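Side-chain contacts in chemotaxis signal transduction protein (Thermoanaerobacter tengcongensis, PDB 2QDL), which probably acts as the scaffold that couples chemoreceptors to the histidine kinase CheA in bacterial chemotaxis signalling: residues A[54-59]-A[83-88]; A[47-52]-A[145-150]. One frame throughout, in Å; residues are numbered along the deposited sequence.

Both contacts start from the strand 50-56: contact 2 takes its beginning together with the turn before it, and contact 1 takes its end together with the hairpin turn that follows. Their centres lie about 16 Å apart. Along the chain, contact 1 (54-59 with 83-88) is nested inside the much longer loop closed by contact 2 (47-52 with 145-150). CD1 of I88 packs on CE2 of F145 at 3.7 Å, so segment 83-88 also touches contact 2, through a residue that takes no part in contact 1. One strand of the CheW-like domain is thus joined both to strand 82-88 of the curled sheet and to the C-terminal part of the chain.

Contact 1. Residues A[54-59]-A[83-88]; sequences INLRGK and IIIVEI
I54 and L56 reach across to I83 and I85, so that two side chains from each segment meet end to end. I54 stands at the middle of the tight part and splits its two branches between two partners. Its CG2 methyl touches CD1 of I83 at 3.9 Å, while its CD1 meets CD1 of I85 at 4.1 Å. With chi1 at 56°, CG1 of I54 sits between the backbone N and the carbonyl carbon, and the extended chi2 carries CD1 onward to I85 while CG2 is left to face I83. All three isoleucines are buried; V35 of the strand 33-36 packs on I83, and I61 and V63 of the strand 59-65 on I54.

Toward the turn the packing thins. L56 adds a single contact, CD2 to CG1 of I85 at 4.2 Å, and is partly exposed, whereas I54 has two and is buried. Beyond it the chain reverses in a type I' turn from L56 to K59, closed by backbone bonds in both directions between these two residues, and R57, G58 and K59 lie at the surface. CG of L56 lies over one face of the R57 guanidinium, 4.2 Å above its plane but displaced to its margin, and the guanidinium forms a salt bridge with E33, placing a charged group beside the apolar one. The N-H of G58 makes a weak bond back to OD1 of N55, the residue just before the turn, with a bent N-H...O angle of 131°.

No hydrogen bond crosses between the segments. The axes of 54-56 and 83-88 come no nearer than 11.6 Å and are inclined at 67°, too far apart for backbone pairing. Side chains bridging two crossed strands of one curled sheet are characteristic of a beta-barrel interior, here in the CheW-like fold.

Contact 2. Residues A[47-52]-A[145-150]; sequences PEFIEG and FEVNGK
A chi1 of 71° sets the ring of F49 between its own backbone N and carbonyl carbon and brings its edge against V147, the two side chains passing each other in opposite directions; in V147, with chi1 at 180°, CG1 is anti to the backbone N, which places CG2 beside that N and against the ring edge. CG2 comes in near the ring plane, 3.6 Å from CZ of F49. The same methyl also meets P47, whose CG lies 4.1 Å from it, so a single branch of V147 is held against both the proline ring and the edge of the F49 ring. P47 and F49 both belong to the type I turn from P47 to I50, closed by the bond from I50 N to P47 O, and both reach the same methyl.

Deeper in, I50 and F145 form the second half of the contact. Their side chains run at about a right angle to each other, and CD1 of I50 approaches the F145 ring obliquely, 3.6 Å from CD1 and 3.8 Å from CE1 of the phenylalanine. Both residues are buried; P62 and I64 of the strand 59-65 also pack on F145. V147 opens a type II' turn to K150 at the more exposed end, where F49 additionally has a cation-pi interaction with R69, an arginine that also donates to O of E146.

Since no hydrogen bond joins the two segments, their mutual hold rests on dispersion and the burial of apolar surface, with R69 adding a polar tie at the more exposed end between F49 and the backbone of E146.

Contact 1. Residues A[54-59]-A[83-88]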
loop_
_atom_site.group_PDB
_atom_site.type_symbol
_atom_site.label_atom_id
_atom_site.label_comp_id
_atom_site.label_asym_id
_atom_site.label_seq_id
_atom_site.Cartn_x
_atom_site.Cartn_y
_atom_site.Cartn_z
ATOM N N ILE A 54 -10.662 7.104 9.229
ATOM C CA ILE A 54 -11.996 6.738 8.760
ATOM C C ILE A 54 -12.701 5.866 9.817
ATOM O O ILE A 54 -12.075 5.160 10.616
ATOM C CB ILE A 54 -11.981 6.026 7.368
ATOM C CG1 ILE A 54 -11.083 4.772 7.391
ATOM C CG2 ILE A 54 -11.583 7.021 6.258
ATOM C CD1 ILE A 54 -11.354 3.813 6.243
ATOM N N ASN A 55 -14.018 5.958 9.824
ATOM C CA ASN A 55 -14.838 5.130 10.669
ATOM C C ASN A 55 -15.403 4.039 9.792
ATOM O O ASN A 55 -16.322 4.290 9.000
ATOM C CB ASN A 55 -15.973 5.950 11.290
ATOM C CG ASN A 55 -16.979 5.080 12.005
ATOM O OD1 ASN A 55 -16.744 3.915 12.208
ATOM N ND2 ASN A 55 -18.097 5.654 12.390
ATOM N N LEU A 56 -14.837 2.848 9.894
ATOM C CA LEU A 56 -15.273 1.762 9.021
ATOM C C LEU A 56 -15.996 0.721 9.851
ATOM O O LEU A 56 -15.369 0.036 10.631
ATOM C CB LEU A 56 -14.088 1.148 8.263
ATOM C CG LEU A 56 -14.447 0.009 7.309
ATOM C CD1 LEU A 56 -15.409 0.495 6.226
ATOM C CD2 LEU A 56 -13.207 -0.620 6.686
ATOM N N ARG A 57 -17.322 0.659 9.711
ATOM C CA ARG A 57 -18.180 -0.252 10.492
ATOM C C ARG A 57 -17.949 -0.170 12.010
ATOM O O ARG A 57 -17.946 -1.194 12.693
ATOM C CB ARG A 57 -18.015 -1.710 10.007
ATOM C CG ARG A 57 -18.484 -1.939 8.586
ATOM C CD ARG A 57 -18.457 -3.449 8.198
ATOM N NE ARG A 57 -17.097 -3.864 7.927
ATOM C CZ ARG A 57 -16.464 -3.737 6.755
ATOM N NH1 ARG A 57 -17.067 -3.237 5.691
ATOM N NH2 ARG A 57 -15.207 -4.118 6.659
ATOM N N GLY A 58 -17.728 1.039 12.527
ATOM C CA GLY A 58 -17.563 1.248 13.972
ATOM C C GLY A 58 -16.127 1.189 14.448
ATOM O O GLY A 58 -15.864 1.353 15.639
ATOM N N LYS A 59 -15.186 0.928 13.534
ATOM C CA LYS A 59 -13.763 0.916 13.906
ATOM C C LYS A 59 -12.986 2.109 13.360
ATOM O O LYS A 59 -13.170 2.527 12.206
ATOM C CB LYS A 59 -13.030 -0.372 13.493
ATOM C CG LYS A 59 -13.841 -1.697 13.536
ATOM C CD LYS A 59 -14.623 -1.991 14.844
ATOM C CE LYS A 59 -13.779 -1.937 16.103
ATOM N NZ LYS A 59 -14.657 -2.080 17.316
ATOM N N ILE A 83 -9.194 3.685 -0.753
ATOM C CA ILE A 83 -8.451 3.376 0.438
ATOM C C ILE A 83 -8.351 1.874 0.577
ATOM O O ILE A 83 -9.346 1.190 0.838
ATOM C CB ILE A 83 -9.092 3.971 1.744
ATOM C CG1 ILE A 83 -9.197 5.505 1.655
ATOM C CG2 ILE A 83 -8.276 3.500 2.958
ATOM C CD1 ILE A 83 -10.128 6.151 2.724
ATOM N N ILE A 84 -7.128 1.383 0.420
ATOM C CA ILE A 84 -6.830 -0.045 0.593
ATOM C C ILE A 84 -6.629 -0.326 2.064
ATOM O O ILE A 84 -5.724 0.245 2.705
ATOM C CB ILE A 84 -5.564 -0.466 -0.171
ATOM C CG1 ILE A 84 -5.702 -0.093 -1.667
ATOM C CG2 ILE A 84 -5.291 -1.938 0.026
ATOM C CD1 ILE A 84 -4.483 -0.413 -2.489
ATOM N N ILE A 85 -7.477 -1.200 2.594
ATOM C CA ILE A 85 -7.374 -1.619 3.990
ATOM C C ILE A 85 -6.393 -2.766 4.106
ATOM O O ILE A 85 -6.540 -3.817 3.465
ATOM C CB ILE A 85 -8.732 -1.993 4.604
ATOM C CG1 ILE A 85 -9.791 -0.915 4.314
ATOM C CG2 ILE A 85 -8.610 -2.363 6.125
ATOM C CD1 ILE A 85 -9.476 0.471 4.828
ATOM N N VAL A 86 -5.369 -2.538 4.914
ATOM C CA VAL A 86 -4.348 -3.540 5.181
ATOM C C VAL A 86 -4.266 -3.784 6.720
ATOM O O VAL A 86 -5.034 -3.218 7.501
ATOM C CB VAL A 86 -2.955 -3.101 4.578
ATOM C CG1 VAL A 86 -3.074 -2.811 3.065
ATOM C CG2 VAL A 86 -2.387 -1.887 5.327
ATOM N N GLU A 87 -3.339 -4.637 7.132
ATOM C CA GLU A 87 -3.116 -4.933 8.546
ATOM C C GLU A 87 -1.629 -4.829 8.797
ATOM O O GLU A 87 -0.851 -5.403 8.072
ATOM C CB GLU A 87 -3.610 -6.334 8.894
ATOM C CG GLU A 87 -3.358 -6.699 10.327
ATOM C CD GLU A 87 -3.615 -8.179 10.621
ATOM O OE1 GLU A 87 -2.769 -9.065 10.299
ATOM O OE2 GLU A 87 -4.675 -8.442 11.200
ATOM N N ILE A 88 -1.253 -4.018 9.768
ATOM C CA ILE A 88 0.129 -3.758 10.089
ATOM C C ILE A 88 0.225 -3.980 11.590
ATOM O O ILE A 88 -0.477 -3.321 12.380
ATOM C CB ILE A 88 0.555 -2.313 9.736
ATOM C CG1 ILE A 88 0.403 -2.045 8.235
ATOM C CG2 ILE A 88 1.987 -2.042 10.194
ATOM C CD1 ILE A 88 0.668 -0.615 7.888
#

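Contact 2. Residues A[47-52]-A[145-150]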
loop_
_atom_site.group_PDB
_atom_site.type_symbol
_atom_site.label_atom_id
_atom_site.label_comp_id
_atom_site.label_asym_id
_atom_site.label_seq_id
_atom_site.Cartn_x
_atom_site.Cartn_y
_atom_site.Cartn_z
ATOM N N PRO A 47 1.603 13.803 11.974
ATOM C CA PRO A 47 2.394 14.072 10.777
ATOM C C PRO A 47 1.501 14.284 9.560
ATOM O O PRO A 47 0.406 13.702 9.454
ATOM C CB PRO A 47 3.206 12.788 10.602
ATOM C CG PRO A 47 3.301 12.214 11.964
ATOM C CD PRO A 47 2.014 12.552 12.637
ATOM N N GLU A 48 1.973 15.117 8.648
ATOM C CA GLU A 48 1.259 15.404 7.411
ATOM C C GLU A 48 0.883 14.157 6.603
ATOM O O GLU A 48 -0.156 14.142 5.961
ATOM C CB GLU A 48 2.088 16.358 6.534
ATOM C CG GLU A 48 2.261 17.754 7.125
ATOM C CD GLU A 48 3.368 17.858 8.200
ATOM O OE1 GLU A 48 4.018 16.819 8.544
ATOM O OE2 GLU A 48 3.582 19.001 8.703
ATOM N N PHE A 49 1.726 13.127 6.623
ATOM C CA PHE A 49 1.470 11.907 5.835
ATOM C C PHE A 49 0.349 11.050 6.427
ATOM O O PHE A 49 -0.179 10.186 5.744
ATOM C CB PHE A 49 2.753 11.082 5.605
ATOM C CG PHE A 49 3.266 10.403 6.829
ATOM C CD1 PHE A 49 4.318 10.956 7.560
ATOM C CD2 PHE A 49 2.721 9.202 7.263
ATOM C CE1 PHE A 49 4.808 10.319 8.709
ATOM C CE2 PHE A 49 3.207 8.574 8.417
ATOM C CZ PHE A 49 4.254 9.145 9.141
ATOM N N ILE A 50 0.003 11.291 7.702
ATOM C CA ILE A 50 -1.215 10.732 8.292
ATOM C C ILE A 50 -2.401 11.613 7.929
ATOM O O ILE A 50 -2.686 12.619 8.595
ATOM C CB ILE A 50 -1.148 10.592 9.818
ATOM C CG1 ILE A 50 0.192 9.976 10.266
ATOM C CG2 ILE A 50 -2.375 9.797 10.333
ATOM C CD1 ILE A 50 0.199 8.478 10.276
ATOM N N GLU A 51 -3.096 11.236 6.864
ATOM C CA GLU A 51 -4.179 12.067 6.361
ATOM C C GLU A 51 -5.274 12.217 7.396
ATOM O O GLU A 51 -5.948 13.245 7.451
ATOM C CB GLU A 51 -4.767 11.481 5.070
ATOM C CG GLU A 51 -5.701 12.462 4.342
ATOM C CD GLU A 51 -4.977 13.740 3.896
ATOM O OE1 GLU A 51 -3.756 13.667 3.628
ATOM O OE2 GLU A 51 -5.640 14.801 3.805
ATOM N N GLY A 52 -5.483 11.162 8.190
ATOM C CA GLY A 52 -6.531 11.171 9.180
ATOM C C GLY A 52 -7.094 9.817 9.471
ATOM O O GLY A 52 -6.404 8.809 9.377
ATOM N N PHE A 145 3.970 3.479 9.335
ATOM C CA PHE A 145 3.505 4.358 10.408
ATOM C C PHE A 145 4.588 4.711 11.432
ATOM O O PHE A 145 4.327 5.473 12.361
ATOM C CB PHE A 145 2.300 3.716 11.142
ATOM C CG PHE A 145 1.029 3.781 10.359
ATOM C CD1 PHE A 145 0.158 4.858 10.513
ATOM C CD2 PHE A 145 0.722 2.786 9.424
ATOM C CE1 PHE A 145 -1.004 4.937 9.767
ATOM C CE2 PHE A 145 -0.428 2.855 8.665
ATOM C CZ PHE A 145 -1.304 3.922 8.834
ATOM N N GLU A 146 5.783 4.148 11.280
ATOM C CA GLU A 146 6.830 4.337 12.268
ATOM C C GLU A 146 7.573 5.659 12.083
ATOM O O GLU A 146 8.336 5.828 11.131
ATOM C CB GLU A 146 7.800 3.146 12.325
ATOM C CG GLU A 146 8.280 2.872 13.771
ATOM C CD GLU A 146 9.387 1.842 13.864
ATOM O OE1 GLU A 146 9.183 0.694 13.411
ATOM O OE2 GLU A 146 10.467 2.177 14.406
ATOM N N VAL A 147 7.316 6.576 13.014
ATOM C CA VAL A 147 7.901 7.916 13.062
ATOM C C VAL A 147 8.994 7.926 14.131
ATOM O O VAL A 147 8.702 7.783 15.329
ATOM C CB VAL A 147 6.833 8.974 13.446
ATOM C CG1 VAL A 147 7.438 10.359 13.502
ATOM C CG2 VAL A 147 5.659 8.943 12.482
ATOM N N ASN A 148 10.251 8.103 13.706
ATOM C CA ASN A 148 11.403 7.905 14.614
ATOM C C ASN A 148 11.238 6.468 15.169
ATOM O O ASN A 148 10.980 5.533 14.397
ATOM C CB ASN A 148 11.408 8.963 15.745
ATOM N N GLY A 149 11.385 6.280 16.493
ATOM C CA GLY A 149 11.250 4.916 17.019
ATOM C C GLY A 149 9.816 4.473 17.275
ATOM O O GLY A 149 9.577 3.322 17.644
ATOM N N LYS A 150 8.848 5.367 17.102
ATOM C CA LYS A 150 7.493 5.043 17.571
ATOM C C LYS A 150 6.430 5.046 16.474
ATOM O O LYS A 150 6.529 5.773 15.490
ATOM C CB LYS A 150 7.094 5.965 18.738
ATOM C CG LYS A 150 6.136 5.329 19.767
ATOM C CD LYS A 150 5.867 6.272 20.958
ATOM C CE LYS A 150 5.134 7.559 20.527
ATOM N NZ LYS A 150 5.375 8.691 21.474
#